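Local coordinates for protein tetraacyldisaccharide 4'-kinase (Aquifex aeolicus, PDB 4EHX) that transfers the gamma-phosphate of ATP to the 4'-position of a tetraacyldisaccharide 1-phosphate, forming lipid IVA in lipid A biosynthesis, at residues A59-D64 / E301-L306. Numbering follows the deposited sequence.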
loop_
_atom_site.group_PDB
_atom_site.type_symbol
_atom_site.label_atom_id
_atom_site.label_comp_id
_atom_site.label_asym_id
_atom_site.label_seq_id
_atom_site.Cartn_x
_atom_site.Cartn_y
_atom_site.Cartn_z
ATOM N N ALA A 59 8.431 2.469 7.195
ATOM C CA ALA A 59 9.412 1.447 7.542
ATOM C C ALA A 59 10.812 2.063 7.576
ATOM O O ALA A 59 11.638 1.714 8.427
ATOM C CB ALA A 59 9.347 0.262 6.560
ATOM N N ASP A 60 11.067 3.008 6.672
ATOM C CA ASP A 60 12.341 3.718 6.660
ATOM C C ASP A 60 12.551 4.586 7.907
ATOM O O ASP A 60 13.672 4.711 8.402
ATOM C CB ASP A 60 12.491 4.580 5.395
ATOM C CG ASP A 60 13.813 5.329 5.366
ATOM O OD1 ASP A 60 14.825 4.683 5.041
ATOM O OD2 ASP A 60 13.852 6.544 5.686
ATOM N N LEU A 61 11.480 5.181 8.420
ATOM C CA LEU A 61 11.593 5.960 9.650
ATOM C C LEU A 61 12.023 5.041 10.793
ATOM O O LEU A 61 12.718 5.465 11.721
ATOM C CB LEU A 61 10.267 6.649 10.003
ATOM C CG LEU A 61 9.786 7.794 9.110
ATOM C CD1 LEU A 61 8.497 8.390 9.661
ATOM C CD2 LEU A 61 10.876 8.869 8.972
ATOM N N LEU A 62 11.619 3.778 10.705
ATOM C CA LEU A 62 11.921 2.767 11.727
ATOM C C LEU A 62 13.109 1.876 11.367
ATOM O O LEU A 62 13.186 0.724 11.803
ATOM C CB LEU A 62 10.682 1.883 11.931
ATOM C CG LEU A 62 9.467 2.580 12.541
ATOM C CD1 LEU A 62 8.161 1.840 12.225
ATOM C CD2 LEU A 62 9.664 2.731 14.061
ATOM N N LYS A 63 14.042 2.402 10.579
ATOM C CA LYS A 63 15.164 1.589 10.101
ATOM C C LYS A 63 16.066 1.063 11.223
ATOM O O LYS A 63 16.839 0.122 11.029
ATOM C CB LYS A 63 15.998 2.373 9.091
ATOM C CG LYS A 63 16.671 3.598 9.663
ATOM C CD LYS A 63 17.500 4.297 8.579
ATOM C CE LYS A 63 18.175 5.531 9.164
ATOM N NZ LYS A 63 19.009 6.284 8.182
ATOM N N ASP A 64 15.966 1.671 12.394
ATOM C CA ASP A 64 16.762 1.250 13.541
ATOM C C ASP A 64 16.091 0.123 14.337
ATOM O O ASP A 64 16.655 -0.364 15.313
ATOM C CB ASP A 64 17.054 2.452 14.446
ATOM C CG ASP A 64 17.866 3.537 13.734
ATOM O OD1 ASP A 64 18.859 3.197 13.050
ATOM O OD2 ASP A 64 17.503 4.730 13.848
ATOM N N GLU A 301 5.146 16.617 5.191
ATOM C CA GLU A 301 5.274 17.822 6.003
ATOM C C GLU A 301 5.289 17.493 7.504
ATOM O O GLU A 301 4.615 16.562 7.943
ATOM C CB GLU A 301 4.146 18.808 5.692
ATOM C CG GLU A 301 4.207 19.399 4.306
ATOM C CD GLU A 301 3.260 20.575 4.133
ATOM O OE1 GLU A 301 2.567 20.938 5.110
ATOM O OE2 GLU A 301 3.212 21.135 3.019
ATOM N N ARG A 302 6.063 18.253 8.275
ATOM C CA ARG A 302 6.122 18.104 9.744
ATOM C C ARG A 302 6.576 16.704 10.134
ATOM O O ARG A 302 6.106 16.134 11.110
ATOM C CB ARG A 302 4.762 18.390 10.383
ATOM C CG ARG A 302 4.096 19.673 9.919
ATOM C CD ARG A 302 2.629 19.723 10.355
ATOM N NE ARG A 302 2.475 20.025 11.778
ATOM C CZ ARG A 302 1.860 19.237 12.656
ATOM N NH1 ARG A 302 1.329 18.085 12.268
ATOM N NH2 ARG A 302 1.773 19.605 13.928
ATOM N N GLU A 303 7.473 16.141 9.333
ATOM C CA GLU A 303 7.971 14.790 9.554
ATOM C C GLU A 303 8.454 14.538 10.998
ATOM O O GLU A 303 8.211 13.467 11.580
ATOM C CB GLU A 303 9.076 14.532 8.529
ATOM C CG GLU A 303 10.049 13.458 8.852
ATOM C CD GLU A 303 10.938 13.204 7.661
ATOM O OE1 GLU A 303 10.482 12.508 6.731
ATOM O OE2 GLU A 303 12.065 13.734 7.639
ATOM N N GLU A 304 9.118 15.520 11.589
ATOM C CA GLU A 304 9.607 15.350 12.952
ATOM C C GLU A 304 8.482 15.164 13.976
ATOM O O GLU A 304 8.684 14.500 14.989
ATOM C CB GLU A 304 10.553 16.484 13.357
ATOM C CG GLU A 304 11.922 16.351 12.698
ATOM C CD GLU A 304 12.660 17.668 12.610
ATOM O OE1 GLU A 304 12.570 18.332 11.542
ATOM O OE2 GLU A 304 13.323 18.033 13.610
ATOM N N LYS A 305 7.313 15.748 13.719
ATOM C CA LYS A 305 6.167 15.525 14.598
ATOM C C LYS A 305 5.660 14.087 14.482
ATOM O O LYS A 305 5.236 13.490 15.472
ATOM C CB LYS A 305 5.025 16.498 14.307
ATOM C CG LYS A 305 5.409 17.971 14.437
ATOM C CD LYS A 305 5.904 18.296 15.830
ATOM C CE LYS A 305 4.818 18.063 16.872
ATOM N NZ LYS A 305 5.380 18.107 18.247
ATOM N N LEU A 306 5.683 13.536 13.277
ATOM C CA LEU A 306 5.295 12.139 13.117
ATOM C C LEU A 306 6.303 11.224 13.812
ATOM O O LEU A 306 5.915 10.261 14.488
ATOM C CB LEU A 306 5.126 11.777 11.643
ATOM C CG LEU A 306 4.840 10.298 11.373
ATOM C CD1 LEU A 306 3.512 9.887 12.048
ATOM C CD2 LEU A 306 4.793 10.024 9.881
#
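Leu61 and Leu306 meet through their terminal methyls where two helices of the P-loop kinase fold pack together: helix 51-61, which runs on from the predicted ATP-binding loop, and the C-terminal helix 303-312. The contact is small, burying 109 Å² in all, and no hydrogen bond joins residues 59-64 to 301-306. Leu61, in the last turn of its helix, sends its side chain across toward the other segment, with CG opposite its own carbonyl carbon (chi1 -69°). Leu306 comes in at about a right angle to it, and the two touch by one branch each, CD1 of Leu61 lying 4.1 Å from CD2 of Leu306. In Leu306, CG is opposite the backbone N (chi1 175°) and the methyl CD2 is the branch turned to the neighbouring helix, where the side chain also rests on Phe54 and Tyr57; Phe202 of strand 201-212 adds a further apolar neighbour. Leu61 in turn touches Lys307, next in the chain after Leu306, and Ile310, about one turn beyond Leu306, so it lies along one flank of the C-terminal helix. The other branch of Leu61 faces Glu303, in the first turn of that helix just after the N-cap residue Arg302. Here the approach is loose, with CD2 of Leu61 4.3 Å from OE1 of Glu303. That oxygen is hydrogen-bonded to the hydroxyl of Tyr57, a polar link between the same two helices beside the leucine pair.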